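Long-range contact in Rubredoxin\:oxygen oxidoreductase (PDB 1E5D), which catalyses the four-electron reduction of one oxygen molecule to two water molecules, using a diiron centre and flavin mononucleotide: residues Q296-I301 against Q327-L332. Sequence-based numbering, arbitrary orientation.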
loop_
_atom_site.group_PDB
_atom_site.type_symbol
_atom_site.label_atom_id
_atom_site.label_comp_id
_atom_site.label_asym_id
_atom_site.label_seq_id
_atom_site.Cartn_x
_atom_site.Cartn_y
_atom_site.Cartn_z
ATOM N N GLN A 296 4.223 5.281 -10.063
ATOM C CA GLN A 296 3.555 5.954 -11.166
ATOM C C GLN A 296 3.094 7.354 -10.774
ATOM O O GLN A 296 3.281 8.330 -11.484
ATOM C CB GLN A 296 2.300 5.210 -11.627
ATOM C CG GLN A 296 2.387 4.539 -12.987
ATOM C CD GLN A 296 2.113 3.049 -12.844
ATOM O OE1 GLN A 296 1.043 2.552 -13.187
ATOM N NE2 GLN A 296 3.106 2.343 -12.309
ATOM N N ILE A 297 2.451 7.404 -9.606
ATOM C CA ILE A 297 1.971 8.708 -9.153
ATOM C C ILE A 297 3.164 9.644 -9.016
ATOM O O ILE A 297 3.120 10.817 -9.376
ATOM C CB ILE A 297 1.193 8.564 -7.838
ATOM C CG1 ILE A 297 -0.147 7.851 -8.041
ATOM C CG2 ILE A 297 1.014 9.914 -7.164
ATOM C CD1 ILE A 297 -0.652 7.085 -6.844
ATOM N N MET A 298 4.258 9.087 -8.499
ATOM C CA MET A 298 5.454 9.901 -8.301
ATOM C C MET A 298 5.948 10.462 -9.627
ATOM O O MET A 298 6.326 11.621 -9.737
ATOM C CB MET A 298 6.558 9.085 -7.628
ATOM C CG MET A 298 7.847 9.858 -7.396
ATOM S SD MET A 298 7.589 11.245 -6.259
ATOM C CE MET A 298 8.918 12.332 -6.782
ATOM N N SER A 299 5.943 9.613 -10.652
ATOM C CA SER A 299 6.480 10.074 -11.930
ATOM C C SER A 299 5.663 11.254 -12.432
ATOM O O SER A 299 6.208 12.198 -12.997
ATOM C CB SER A 299 6.488 8.960 -12.977
ATOM O OG SER A 299 7.275 7.864 -12.527
ATOM N N GLU A 300 4.349 11.166 -12.212
ATOM C CA GLU A 300 3.485 12.246 -12.675
ATOM C C GLU A 300 3.741 13.482 -11.829
ATOM O O GLU A 300 3.644 14.612 -12.286
ATOM C CB GLU A 300 2.016 11.835 -12.608
ATOM C CG GLU A 300 1.635 10.698 -13.543
ATOM C CD GLU A 300 1.970 10.973 -14.996
ATOM O OE1 GLU A 300 2.128 12.160 -15.366
ATOM O OE2 GLU A 300 2.071 10.002 -15.779
ATOM N N ILE A 301 4.078 13.237 -10.563
ATOM C CA ILE A 301 4.217 14.354 -9.635
ATOM C C ILE A 301 5.520 15.104 -9.886
ATOM O O ILE A 301 5.623 16.289 -9.577
ATOM C CB ILE A 301 4.147 13.884 -8.174
ATOM C CG1 ILE A 301 2.726 13.593 -7.677
ATOM C CG2 ILE A 301 4.821 14.884 -7.244
ATOM C CD1 ILE A 301 2.734 12.812 -6.380
ATOM N N GLN A 327 3.755 8.049 2.075
ATOM C CA GLN A 327 5.039 7.644 2.643
ATOM C C GLN A 327 6.102 7.608 1.543
ATOM O O GLN A 327 7.177 8.175 1.676
ATOM C CB GLN A 327 4.992 6.277 3.326
ATOM C CG GLN A 327 6.300 5.899 4.024
ATOM C CD GLN A 327 6.670 6.946 5.067
ATOM O OE1 GLN A 327 5.957 7.087 6.063
ATOM N NE2 GLN A 327 7.756 7.680 4.832
ATOM N N TYR A 328 5.765 6.930 0.449
ATOM C CA TYR A 328 6.695 6.817 -0.669
ATOM C C TYR A 328 7.116 8.208 -1.121
ATOM O O TYR A 328 8.291 8.503 -1.282
ATOM C CB TYR A 328 6.052 6.081 -1.831
ATOM C CG TYR A 328 6.964 5.804 -2.997
ATOM C CD1 TYR A 328 7.943 4.826 -2.894
ATOM C CD2 TYR A 328 6.853 6.491 -4.201
ATOM C CE1 TYR A 328 8.786 4.548 -3.947
ATOM C CE2 TYR A 328 7.702 6.214 -5.263
ATOM C CZ TYR A 328 8.670 5.242 -5.132
ATOM O OH TYR A 328 9.522 4.949 -6.169
ATOM N N ILE A 329 6.103 9.051 -1.304
ATOM C CA ILE A 329 6.356 10.372 -1.872
ATOM C C ILE A 329 7.182 11.241 -0.936
ATOM O O ILE A 329 8.130 11.901 -1.361
ATOM C CB ILE A 329 5.040 11.077 -2.224
ATOM C CG1 ILE A 329 4.237 10.341 -3.304
ATOM C CG2 ILE A 329 5.307 12.511 -2.628
ATOM C CD1 ILE A 329 2.931 11.056 -3.595
ATOM N N LYS A 330 6.829 11.222 0.346
ATOM C CA LYS A 330 7.555 12.041 1.308
ATOM C C LYS A 330 9.053 11.746 1.275
ATOM O O LYS A 330 9.877 12.655 1.370
ATOM C CB LYS A 330 6.987 11.817 2.708
ATOM C CG LYS A 330 7.822 12.423 3.824
ATOM C CD LYS A 330 7.089 12.241 5.147
ATOM C CE LYS A 330 7.915 12.749 6.323
ATOM N NZ LYS A 330 7.499 14.135 6.690
ATOM N N GLY A 331 9.406 10.471 1.133
ATOM C CA GLY A 331 10.799 10.071 1.114
ATOM C C GLY A 331 11.517 10.619 -0.104
ATOM O O GLY A 331 12.723 10.862 -0.085
ATOM N N LEU A 332 10.787 10.820 -1.206
ATOM C CA LEU A 332 11.497 11.231 -2.419
ATOM C C LEU A 332 11.701 12.739 -2.479
ATOM O O LEU A 332 12.274 13.263 -3.431
ATOM C CB LEU A 332 10.727 10.702 -3.632
ATOM C CG LEU A 332 10.907 9.184 -3.825
ATOM C CD1 LEU A 332 9.882 8.649 -4.812
ATOM C CD2 LEU A 332 12.325 8.865 -4.273
#
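Ile297 opens the contact lightly, its branch methyl CG2 lying 4.2 Å from CD1 of Ile329. One residue on, Met298 carries the largest share of the contact, touching Tyr328, Ile329 and Leu332. Its CG stands anti to the backbone N (chi1 180°), beside the carbonyl carbon, where it meets Leu332 CD1, and the chain bends at chi2 (63°). CB meets the edge of the Tyr328 ring, in the ring plane, at 3.9 Å from CE2. CG packs on CD1 of Leu332 at 3.5 Å, with SD close to the same methyl, while the terminal CE lies against Leu332 CB at 4.0 Å; the two side chains cross obliquely. SD also approaches Ile329 CG2, a looser contact of 4.5 Å. A turn beyond Ile297, Ile301 closes the row: its CD1 is 3.3 Å from Ile329 CD1, the two side chains crossing at about a right angle. Ile329 CD1 is thus shared by both isoleucines of 296-301. The interface is wholly apolar; the phenol oxygen of Tyr328 is hydrogen-bonded to Asn196. All six touching residues are buried, and the short helical segments, with axes 10.3 Å apart at closest approach, run broadly in the same direction at 42°. Tyr328 and Leu332 also pack on Pro320 and Asn315 of the second subunit, respectively. Helices 294-302 and 320-331 belong to the flavodoxin-like alpha/beta fold and pack side by side on its parallel sheet, Ile297 and Ile329 both touching Phe258 of strand 254-259 and Ile301 touching Val256, while Met298 and Leu332 touch Asn196 of helix 183-198 in the lactamase-fold part.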